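Local coordinates for protein endolysin (Clostridium phage phiCD27, PDB 3QAY) that probably cleaves the amide bond between N-acetylmuramic acid and L-alanine in clostridial peptidoglycan, as the zinc-binding amidase domain of a phage endolysin, at residues Y28-N31 and K32-P36; D40-K44 and E45-V49; D114-G117 and T118-N122. All coordinates share one frame; numbering follows the deposited sequence.

Contact 1 (Y28-N31 and K32-P36)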
ATOM      1  N   TYR A  28      -7.681   1.788   6.998  1.00  9.49           N
ATOM      2  CA  TYR A  28      -7.769   3.024   6.215  1.00  9.83           C
ATOM      3  C   TYR A  28      -7.019   4.175   6.877  1.00  9.87           C
ATOM      4  O   TYR A  28      -6.222   4.854   6.223  1.00 10.01           O
ATOM      5  CB  TYR A  28      -9.229   3.410   5.979  1.00 10.20           C
ATOM      6  CG  TYR A  28      -9.420   4.777   5.361  1.00 10.70           C
ATOM      7  CD1 TYR A  28      -9.297   4.967   3.987  1.00 11.08           C
ATOM      8  CD2 TYR A  28      -9.736   5.878   6.150  1.00 10.91           C
ATOM      9  CE1 TYR A  28      -9.486   6.225   3.415  1.00 11.43           C
ATOM     10  CE2 TYR A  28      -9.915   7.134   5.591  1.00 11.34           C
ATOM     11  CZ  TYR A  28      -9.791   7.303   4.228  1.00 10.70           C
ATOM     12  OH  TYR A  28      -9.975   8.553   3.677  1.00 11.78           O
ATOM     13  N   GLN A  29      -7.266   4.378   8.172  1.00 10.32           N
ATOM     14  CA  GLN A  29      -6.644   5.468   8.923  1.00 10.61           C
ATOM     15  C   GLN A  29      -5.122   5.312   8.968  1.00 10.54           C
ATOM     16  O   GLN A  29      -4.406   6.287   8.741  1.00 10.56           O
ATOM     17  CB  GLN A  29      -7.203   5.566  10.351  1.00 11.09           C
ATOM     18  CG  GLN A  29      -8.699   5.931  10.447  1.00 11.88           C
ATOM     19  CD  GLN A  29      -9.031   7.331   9.918  1.00 12.68           C
ATOM     20  OE1 GLN A  29      -8.180   8.227   9.895  1.00 14.05           O
ATOM     21  NE2 GLN A  29     -10.274   7.516   9.484  1.00 11.35           N
ATOM     22  N   TYR A  30      -4.626   4.103   9.254  1.00 10.24           N
ATOM     23  CA  TYR A  30      -3.170   3.875   9.268  1.00 10.10           C
ATOM     24  C   TYR A  30      -2.549   4.265   7.929  1.00  9.83           C
ATOM     25  O   TYR A  30      -1.593   5.040   7.877  1.00 10.26           O
ATOM     26  CB  TYR A  30      -2.802   2.418   9.594  1.00  9.80           C
ATOM     27  CG  TYR A  30      -1.295   2.228   9.655  1.00  9.42           C
ATOM     28  CD1 TYR A  30      -0.588   2.545  10.805  1.00 10.68           C
ATOM     29  CD2 TYR A  30      -0.578   1.788   8.546  1.00  9.78           C
ATOM     30  CE1 TYR A  30       0.787   2.401  10.869  1.00 11.58           C
ATOM     31  CE2 TYR A  30       0.804   1.644   8.594  1.00 10.06           C
ATOM     32  CZ  TYR A  30       1.478   1.951   9.757  1.00 10.86           C
ATOM     33  OH  TYR A  30       2.844   1.816   9.820  1.00 12.72           O
ATOM     34  N   ASN A  31      -3.114   3.740   6.847  1.00  9.54           N
ATOM     35  CA  ASN A  31      -2.571   3.980   5.512  1.00  9.77           C
ATOM     36  C   ASN A  31      -2.758   5.419   5.019  1.00  9.97           C
ATOM     37  O   ASN A  31      -1.936   5.925   4.261  1.00  9.95           O
ATOM     38  CB  ASN A  31      -3.140   2.958   4.515  1.00  9.61           C
ATOM     39  CG  ASN A  31      -2.587   1.549   4.745  1.00 10.09           C
ATOM     40  OD1 ASN A  31      -3.331   0.564   4.730  1.00 12.87           O
ATOM     41  ND2 ASN A  31      -1.287   1.453   4.965  1.00  8.27           N
ATOM     42  N   LYS A  32      -3.818   6.084   5.474  1.00 10.47           N
ATOM     43  CA  LYS A  32      -3.972   7.526   5.264  1.00 11.18           C
ATOM     44  C   LYS A  32      -2.794   8.293   5.897  1.00 11.41           C
ATOM     45  O   LYS A  32      -2.319   9.288   5.341  1.00 11.91           O
ATOM     46  CB  LYS A  32      -5.319   8.003   5.834  1.00 11.67           C
ATOM     47  CG  LYS A  32      -5.541   9.510   5.823  1.00 13.29           C
ATOM     48  CD  LYS A  32      -6.897   9.883   6.409  1.00 14.43           C
ATOM     49  CE  LYS A  32      -7.157  11.386   6.301  1.00 16.10           C
ATOM     50  NZ  LYS A  32      -8.490  11.757   6.860  1.00 17.66           N
ATOM     51  N   SER A  33      -2.332   7.823   7.052  1.00 11.32           N
ATOM     52  CA  SER A  33      -1.176   8.411   7.739  1.00 11.57           C
ATOM     53  C   SER A  33       0.163   8.026   7.109  1.00 11.06           C
ATOM     54  O   SER A  33       1.043   8.864   6.988  1.00 11.54           O
ATOM     55  CB  SER A  33      -1.171   8.025   9.225  1.00 11.90           C
ATOM     56  OG  SER A  33      -2.198   8.702   9.922  1.00 12.99           O
ATOM     57  N   LEU A  34       0.315   6.761   6.726  1.00 10.63           N
ATOM     58  CA  LEU A  34       1.551   6.273   6.089  1.00 10.14           C
ATOM     59  C   LEU A  34       1.831   6.882   4.703  1.00  9.80           C
ATOM     60  O   LEU A  34       2.975   7.189   4.371  1.00  9.35           O
ATOM     61  CB  LEU A  34       1.494   4.750   5.945  1.00  9.89           C
ATOM     62  CG  LEU A  34       2.702   4.084   5.266  1.00  9.65           C
ATOM     63  CD1 LEU A  34       3.970   4.392   6.041  1.00  8.65           C
ATOM     64  CD2 LEU A  34       2.476   2.573   5.144  1.00  8.97           C
ATOM     65  N   ALA A  35       0.785   7.022   3.893  1.00  9.35           N
ATOM     66  CA  ALA A  35       0.934   7.420   2.485  1.00  9.18           C
ATOM     67  C   ALA A  35       1.824   8.656   2.270  1.00  9.42           C
ATOM     68  O   ALA A  35       2.750   8.601   1.466  1.00  9.18           O
ATOM     69  CB  ALA A  35      -0.444   7.620   1.833  1.00  9.09           C
ATOM     70  N   PRO A  36       1.550   9.768   2.986  1.00 10.23           N
ATOM     71  CA  PRO A  36       2.380  10.975   2.853  1.00 10.76           C
ATOM     72  C   PRO A  36       3.816  10.818   3.358  1.00 10.72           C
ATOM     73  O   PRO A  36       4.721  11.442   2.816  1.00 11.08           O
ATOM     74  CB  PRO A  36       1.629  12.016   3.681  1.00 11.32           C
ATOM     75  CG  PRO A  36       0.746  11.254   4.568  1.00 11.52           C
ATOM     76  CD  PRO A  36       0.380  10.014   3.844  1.00 10.50           C
TER
HETATM   77  O   HOH W   1      -8.111  10.882   9.527  1.00 16.50           O
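K32 runs alongside Q29 and slants past Y28, its CD 4.2 Å from CE2 of the ring, within the opening turns of helix 27-44, the crossover helix of a beta-alpha-beta unit between strands 3-8 and 48-52 of the amidase alpha/beta fold. The backbone carbonyls of Y28, Q29, Y30 and N31 are each taken by the amide four residues on. The bond from K32 N to Y28 O, 2.8 Å long with 155° at the hydrogen, sets the pattern; A35 N gives the one to N31 O. S33 N also leans weakly toward Y30 O, whose main donor is L34 N at 2.8 Å, lying in the carbonyl plane. Polar side-chain ends on the outer face are bridged by solvent. K32 and Q29 point the same way, and a water between them donates to Q29 OE1 at 2.7 Å while accepting from K32 NZ at 2.8 Å. The lysine chain starts anti to its own N (chi1 173°) and stays extended, which carries NZ to that water and to a salt bridge with E56 OE2. The same carboxylate oxygen is hydrogen-bonded by Y28 OH, so E56 ties the two side chains together and would probably favour a charged lysine. The buried sides are mainly apolar: Y30 packs against helix 152-175 and F147, whose ring it meets edge-to-face, while N31 and A35 lie on strands 3-8 and 80-87. The N31 side chain is about 6 Å from the zinc ion held by H10, E27 and H85, placing this turn next to the metal site. L34 CD2 closes this buried row, 3.9 Å from both Y30 CE2 and N31 ND2.

Contact 2 (D40-K44 and E45-V49). With PO4 (phosphate ion), chain G.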
ATOM      1  N   ASP A  40       7.137  11.174   0.862  1.00 11.31           N
ATOM      2  CA  ASP A  40       8.287  11.996   1.232  1.00 12.07           C
ATOM      3  C   ASP A  40       9.595  11.205   1.231  1.00 11.82           C
ATOM      4  O   ASP A  40      10.655  11.743   0.891  1.00 12.37           O
ATOM      5  CB  ASP A  40       8.072  12.627   2.615  1.00 12.65           C
ATOM      6  CG  ASP A  40       7.133  13.819   2.584  1.00 13.71           C
ATOM      7  OD1 ASP A  40       6.824  14.332   1.488  1.00 14.30           O
ATOM      8  OD2 ASP A  40       6.712  14.251   3.676  1.00 16.51           O
ATOM      9  N   THR A  41       9.525   9.938   1.618  1.00 10.90           N
ATOM     10  CA  THR A  41      10.705   9.077   1.602  1.00 11.14           C
ATOM     11  C   THR A  41      11.183   8.853   0.160  1.00 11.43           C
ATOM     12  O   THR A  41      12.387   8.930  -0.117  1.00 12.25           O
ATOM     13  CB  THR A  41      10.439   7.744   2.327  1.00 10.51           C
ATOM     14  OG1 THR A  41       9.909   8.018   3.632  1.00 10.17           O
ATOM     15  CG2 THR A  41      11.718   6.942   2.471  1.00 10.13           C
ATOM     16  N   PHE A  42      10.245   8.613  -0.757  1.00 11.06           N
ATOM     17  CA  PHE A  42      10.573   8.549  -2.186  1.00 11.51           C
ATOM     18  C   PHE A  42      11.126   9.879  -2.692  1.00 12.47           C
ATOM     19  O   PHE A  42      12.085   9.898  -3.455  1.00 12.54           O
ATOM     20  CB  PHE A  42       9.355   8.174  -3.037  1.00 10.94           C
ATOM     21  CG  PHE A  42       9.095   6.699  -3.121  1.00 10.95           C
ATOM     22  CD1 PHE A  42       9.974   5.867  -3.799  1.00 11.88           C
ATOM     23  CD2 PHE A  42       7.947   6.148  -2.561  1.00 11.43           C
ATOM     24  CE1 PHE A  42       9.742   4.512  -3.891  1.00 11.00           C
ATOM     25  CE2 PHE A  42       7.697   4.790  -2.651  1.00 11.18           C
ATOM     26  CZ  PHE A  42       8.595   3.966  -3.321  1.00 11.52           C
ATOM     27  N   ARG A  43      10.511  10.983  -2.268  1.00 13.03           N
ATOM     28  CA  ARG A  43      10.893  12.307  -2.759  1.00 14.35           C
ATOM     29  C   ARG A  43      12.321  12.677  -2.374  1.00 15.62           C
ATOM     30  O   ARG A  43      13.047  13.288  -3.166  1.00 16.37           O
ATOM     31  CB  ARG A  43       9.909  13.367  -2.258  1.00 14.54           C
ATOM     32  CG  ARG A  43       8.538  13.281  -2.901  1.00 13.64           C
ATOM     33  CD  ARG A  43       7.595  14.336  -2.351  1.00 14.38           C
ATOM     34  NE  ARG A  43       6.241  14.168  -2.887  1.00 14.95           N
ATOM     35  CZ  ARG A  43       5.121  14.097  -2.166  1.00 14.50           C
ATOM     36  NH1 ARG A  43       5.137  14.207  -0.844  1.00 14.16           N
ATOM     37  NH2 ARG A  43       3.956  13.933  -2.787  1.00 13.48           N
ATOM     38  N   LYS A  44      12.728  12.285  -1.168  1.00 16.17           N
ATOM     39  CA  LYS A  44      14.099  12.487  -0.696  1.00 17.87           C
ATOM     40  C   LYS A  44      15.130  11.866  -1.648  1.00 18.32           C
ATOM     41  O   LYS A  44      16.241  12.382  -1.790  1.00 19.45           O
ATOM     42  CB  LYS A  44      14.270  11.908   0.714  1.00 17.82           C
ATOM     43  CG  LYS A  44      15.555  12.342   1.419  1.00 20.52           C
ATOM     44  CD  LYS A  44      15.550  11.951   2.894  1.00 21.73           C
ATOM     45  CE  LYS A  44      16.608  12.718   3.689  1.00 24.65           C
ATOM     46  NZ  LYS A  44      16.533  12.421   5.158  1.00 24.63           N
ATOM     47  N   GLU A  45      14.753  10.770  -2.303  1.00 17.83           N
ATOM     48  CA  GLU A  45      15.623  10.106  -3.274  1.00 18.11           C
ATOM     49  C   GLU A  45      15.445  10.644  -4.702  1.00 18.31           C
ATOM     50  O   GLU A  45      16.011  10.092  -5.643  1.00 18.44           O
ATOM     51  CB  GLU A  45      15.386   8.592  -3.249  1.00 17.41           C
ATOM     52  CG  GLU A  45      15.430   7.973  -1.863  1.00 17.58           C
ATOM     53  CD  GLU A  45      16.703   8.297  -1.107  1.00 19.10           C
ATOM     54  OE1 GLU A  45      17.797   8.036  -1.646  1.00 19.09           O
ATOM     55  OE2 GLU A  45      16.601   8.805   0.032  1.00 20.29           O
ATOM     56  N   GLY A  46      14.651  11.703  -4.861  1.00 18.48           N
ATOM     57  CA  GLY A  46      14.546  12.429  -6.131  1.00 18.99           C
ATOM     58  C   GLY A  46      13.373  12.052  -7.020  1.00 18.44           C
ATOM     59  O   GLY A  46      13.264  12.545  -8.143  1.00 18.71           O
ATOM     60  N   HIS A  47      12.487  11.187  -6.530  1.00 17.33           N
ATOM     61  CA  HIS A  47      11.337  10.751  -7.326  1.00 16.91           C
ATOM     62  C   HIS A  47      10.144  11.673  -7.097  1.00 16.52           C
ATOM     63  O   HIS A  47      10.067  12.377  -6.086  1.00 16.45           O
ATOM     64  CB  HIS A  47      10.988   9.295  -6.999  1.00 16.28           C
ATOM     65  CG  HIS A  47      12.163   8.375  -7.098  1.00 17.32           C
ATOM     66  ND1 HIS A  47      12.577   7.822  -8.290  1.00 18.63           N
ATOM     67  CD2 HIS A  47      13.044   7.951  -6.162  1.00 18.42           C
ATOM     68  CE1 HIS A  47      13.650   7.080  -8.083  1.00 18.90           C
ATOM     69  NE2 HIS A  47      13.957   7.145  -6.799  1.00 19.52           N
ATOM     70  N   LYS A  48       9.231  11.695  -8.059  1.00 15.92           N
ATOM     71  CA  LYS A  48       8.021  12.483  -7.932  1.00 15.68           C
ATOM     72  C   LYS A  48       6.879  11.551  -7.550  1.00 14.39           C
ATOM     73  O   LYS A  48       6.765  10.444  -8.085  1.00 13.71           O
ATOM     74  CB  LYS A  48       7.701  13.230  -9.223  1.00 16.60           C
ATOM     75  CG  LYS A  48       8.468  14.541  -9.377  1.00 18.31           C
ATOM     76  CD  LYS A  48       8.071  15.274 -10.663  1.00 20.44           C
ATOM     77  CE  LYS A  48       6.662  15.882 -10.604  1.00 20.51           C
ATOM     78  NZ  LYS A  48       6.535  16.981  -9.604  1.00 20.57           N
ATOM     79  N   VAL A  49       6.048  12.009  -6.616  1.00 13.67           N
ATOM     80  CA  VAL A  49       4.978  11.195  -6.061  1.00 12.84           C
ATOM     81  C   VAL A  49       3.672  11.974  -5.960  1.00 12.94           C
ATOM     82  O   VAL A  49       3.662  13.140  -5.548  1.00 13.06           O
ATOM     83  CB  VAL A  49       5.331  10.681  -4.648  1.00 12.32           C
ATOM     84  CG1 VAL A  49       4.246   9.727  -4.142  1.00 11.87           C
ATOM     85  CG2 VAL A  49       6.676   9.999  -4.646  1.00 12.54           C
TER
HETATM   86  P   PO4 G 182       0.542  14.733  -2.842  1.00 21.60           P
HETATM   87  O1  PO4 G 182      -0.678  15.175  -2.078  1.00 22.50           O
HETATM   88  O2  PO4 G 182       1.352  13.820  -1.953  1.00 22.52           O
HETATM   89  O3  PO4 G 182       0.128  14.036  -4.114  1.00 21.36           O
HETATM   90  O4  PO4 G 182       1.376  15.930  -3.230  1.00 23.92           O
HETATM   91  O   HOH W   2      14.591   8.285   1.536  1.00  8.32           O
HETATM   92  O   HOH W   3      11.890  14.933  -5.250  1.00 11.78           O
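R43 NH2 reaches past the end of its helix to the backbone of the next strand, donating to V49 O at 2.9 Å and 161°, and it also grips a phosphate ion, probably from the crystallisation liquor, through O2 at 2.7 Å. Both acceptors lie at the guanidinium edge, in its plane, although the nitrogen stands 52° out of the V49 carbonyl plane rather than on a lone pair. The chain is extended from CG to NE, and a salt bridge from NH1 to D40 OD1 (2.9 Å) further fixes the rotation of the planar group. NH2 thus serves V49 O and the phosphate, and NH1 serves D40; V51 N also holds the phosphate. The turn between helix 27-44 and strand 48-52 belongs to a beta-alpha-beta crossover unit. G46 N bonds R43 O at 2.8 Å, and G46 takes positive phi (97°), where a CB would press on the preceding carbonyl oxygen. Weak bonds from E45 N and H47 N both go to F42 O. On the side facing the sheet, F42 CB meets V49 CG2 at 3.6 Å. The H47 ring turns its edge toward F42 O while its ND1 accepts from M2 N. E45 is bent at chi2: a water joins its OE2 to T41 O, and OE1 forms a salt bridge with K177.

Contact 3 (D114-G117 and T118-N122). With PO4 (phosphate ion), chain H.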
ATOM      1  N   ASP A 114      11.109  -8.774   0.979  1.00 13.36           N
ATOM      2  CA  ASP A 114      12.361  -9.066   1.673  1.00 14.36           C
ATOM      3  C   ASP A 114      12.701  -7.983   2.691  1.00 13.91           C
ATOM      4  O   ASP A 114      13.145  -8.294   3.797  1.00 14.59           O
ATOM      5  CB  ASP A 114      13.517  -9.244   0.685  1.00 15.19           C
ATOM      6  CG  ASP A 114      13.522 -10.608   0.031  1.00 16.95           C
ATOM      7  OD1 ASP A 114      12.914 -11.550   0.580  1.00 19.15           O
ATOM      8  OD2 ASP A 114      14.151 -10.742  -1.038  1.00 20.63           O
ATOM      9  N   LYS A 115      12.485  -6.721   2.320  1.00 12.98           N
ATOM     10  CA  LYS A 115      12.766  -5.604   3.222  1.00 12.77           C
ATOM     11  C   LYS A 115      11.836  -5.595   4.432  1.00 12.01           C
ATOM     12  O   LYS A 115      12.293  -5.565   5.570  1.00 12.39           O
ATOM     13  CB  LYS A 115      12.715  -4.267   2.464  1.00 12.36           C
ATOM     14  CG  LYS A 115      13.989  -3.975   1.676  1.00 13.78           C
ATOM     15  CD  LYS A 115      15.173  -3.744   2.609  1.00 15.52           C
ATOM     16  CE  LYS A 115      16.469  -3.571   1.856  1.00 17.78           C
ATOM     17  NZ  LYS A 115      17.569  -3.147   2.762  1.00 18.38           N
ATOM     18  N   LEU A 116      10.532  -5.641   4.189  1.00 11.20           N
ATOM     19  CA  LEU A 116       9.575  -5.787   5.284  1.00 11.00           C
ATOM     20  C   LEU A 116       9.878  -7.050   6.099  1.00 11.56           C
ATOM     21  O   LEU A 116       9.717  -7.049   7.314  1.00 11.59           O
ATOM     22  CB  LEU A 116       8.133  -5.808   4.755  1.00 10.24           C
ATOM     23  CG  LEU A 116       7.621  -4.456   4.237  1.00  9.25           C
ATOM     24  CD1 LEU A 116       6.323  -4.622   3.453  1.00  8.64           C
ATOM     25  CD2 LEU A 116       7.421  -3.471   5.375  1.00  8.09           C
ATOM     26  N   GLY A 117      10.343  -8.101   5.418  1.00 11.93           N
ATOM     27  CA  GLY A 117      10.705  -9.374   6.039  1.00 12.76           C
ATOM     28  C   GLY A 117      11.786  -9.298   7.105  1.00 13.55           C
ATOM     29  O   GLY A 117      11.944 -10.221   7.902  1.00 14.51           O
ATOM     30  N   THR A 118      12.531  -8.199   7.116  1.00 13.39           N
ATOM     31  CA  THR A 118      13.531  -7.942   8.144  1.00 14.14           C
ATOM     32  C   THR A 118      12.911  -7.673   9.525  1.00 14.05           C
ATOM     33  O   THR A 118      13.591  -7.794  10.553  1.00 14.61           O
ATOM     34  CB  THR A 118      14.402  -6.740   7.738  1.00 14.18           C
ATOM     35  OG1 THR A 118      15.656  -6.797   8.430  1.00 16.93           O
ATOM     36  CG2 THR A 118      13.690  -5.436   8.052  1.00 12.78           C
ATOM     37  N   VAL A 119      11.629  -7.300   9.539  1.00 13.19           N
ATOM     38  CA  VAL A 119      10.895  -6.981  10.769  1.00 13.24           C
ATOM     39  C   VAL A 119       9.651  -7.862  10.963  1.00 12.83           C
ATOM     40  O   VAL A 119       9.390  -8.344  12.065  1.00 12.74           O
ATOM     41  CB  VAL A 119      10.460  -5.506  10.760  1.00 12.89           C
ATOM     42  CG1 VAL A 119       9.610  -5.184  11.976  1.00 12.57           C
ATOM     43  CG2 VAL A 119      11.697  -4.604  10.687  1.00 13.70           C
ATOM     44  N   PHE A 120       8.896  -8.057   9.887  1.00 12.22           N
ATOM     45  CA  PHE A 120       7.699  -8.889   9.897  1.00 12.21           C
ATOM     46  C   PHE A 120       7.977 -10.267   9.298  1.00 12.85           C
ATOM     47  O   PHE A 120       9.038 -10.506   8.714  1.00 12.86           O
ATOM     48  CB  PHE A 120       6.597  -8.214   9.073  1.00 11.58           C
ATOM     49  CG  PHE A 120       6.244  -6.840   9.546  1.00 10.84           C
ATOM     50  CD1 PHE A 120       5.333  -6.664  10.575  1.00 10.62           C
ATOM     51  CD2 PHE A 120       6.824  -5.719   8.967  1.00 10.75           C
ATOM     52  CE1 PHE A 120       5.012  -5.397  11.025  1.00 10.28           C
ATOM     53  CE2 PHE A 120       6.505  -4.445   9.411  1.00 10.15           C
ATOM     54  CZ  PHE A 120       5.597  -4.281  10.441  1.00 10.04           C
ATOM     55  N   LYS A 121       7.012 -11.171   9.431  1.00 12.98           N
ATOM     56  CA  LYS A 121       7.062 -12.438   8.707  1.00 13.51           C
ATOM     57  C   LYS A 121       6.945 -12.158   7.209  1.00 13.16           C
ATOM     58  O   LYS A 121       6.017 -11.471   6.784  1.00 12.53           O
ATOM     59  CB  LYS A 121       5.916 -13.346   9.148  1.00 13.86           C
ATOM     60  CG  LYS A 121       5.806 -14.651   8.369  1.00 13.94           C
ATOM     61  CD  LYS A 121       4.531 -15.384   8.733  1.00 14.79           C
ATOM     62  CE  LYS A 121       4.500 -16.775   8.143  1.00 15.29           C
ATOM     63  NZ  LYS A 121       5.363 -17.725   8.907  1.00 15.39           N
ATOM     64  N   ASN A 122       7.885 -12.673   6.417  1.00 13.63           N
ATOM     65  CA  ASN A 122       7.804 -12.546   4.961  1.00 13.59           C
ATOM     66  C   ASN A 122       6.859 -13.608   4.408  1.00 14.06           C
ATOM     67  O   ASN A 122       7.245 -14.763   4.248  1.00 14.31           O
ATOM     68  CB  ASN A 122       9.193 -12.675   4.318  1.00 13.91           C
ATOM     69  CG  ASN A 122       9.182 -12.387   2.820  1.00 13.75           C
ATOM     70  OD1 ASN A 122       8.126 -12.350   2.176  1.00 13.16           O
ATOM     71  ND2 ASN A 122      10.367 -12.179   2.257  1.00 13.35           N
TER
HETATM   72  P   PO4 H 183       9.121 -17.526   8.589  1.00 18.11           P
HETATM   73  O1  PO4 H 183       8.092 -17.039   9.584  1.00 17.58           O
HETATM   74  O2  PO4 H 183       9.705 -18.842   9.066  1.00 18.26           O
HETATM   75  O3  PO4 H 183       8.514 -17.711   7.220  1.00 18.11           O
HETATM   76  O4  PO4 H 183      10.229 -16.502   8.511  1.00 19.41           O
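L116 O receives two amides as helix 103-116 runs out, F120 N at 2.9 Å and 171° and V119 N at 2.9 Å, where the chain turns into the loop before strand 122-127. The two donors approach differently: F120 N is tilted only slightly from the carbonyl plane, whereas V119 N stands well above it. One carbonyl oxygen therefore serves two amides, an i+3 and an i+4 donor, as the chain leaves the helix for an edge strand in the mixed beta sheet of the alpha/beta amidase fold. At G117 the chain keeps helix-like angles, and its CA approaches F120 O at 3.3 Å in a CA-H...O contact.

Among the side chains, F120 is the buried one of the loop. Its CG lies anti to its own carbonyl carbon (chi1 -57°), which brings the ring edge toward L116 O, with CD2 at 3.6 Å. L116 CD2 touches CE2 of that ring more loosely, and V119 CG1 lies over one ring face, offset toward the rim. The ring also packs on I166 and D154 of helix 152-175 and on S96 of strand 96-100, so it sits between that helix and that strand. V119 rests on L161, and its carbonyl oxygen accepts from K157 NZ. K115 points out of the turn, its NZ held by N178 OD1 and by a salt bridge to E172. On the solvent side, K121 NZ binds a phosphate ion, probably from the crystallisation liquor. N122 returns toward the helix: its CB is 4.0 Å from G117 CA, its OD1 takes a weak bond from G124 N, and its amide plane stands 78° from the D114 carboxylate, with ND2 3.1 Å from D114 OD1.

In the fold
Contacts 1 and 2 use the same helix, 27-44, in series: contact 1 near its start, contact 2 where it gives way to strand 48-52, with centres about 17 Å apart. Contact 1 is largely buried and lies close to the zinc; its water-bridged K32 and Q29 ends sit at the more exposed side. Contacts 2 and 3 are only partly buried, and both carry a chain from a helix into an edge strand of the sheet, on 48-52 and 122-127 respectively. Contact 2 uses a charged side chain to reach backbone, whereas contact 3 relies on one shared carbonyl and an aromatic ring. Helix 152-175 packs on all three regions.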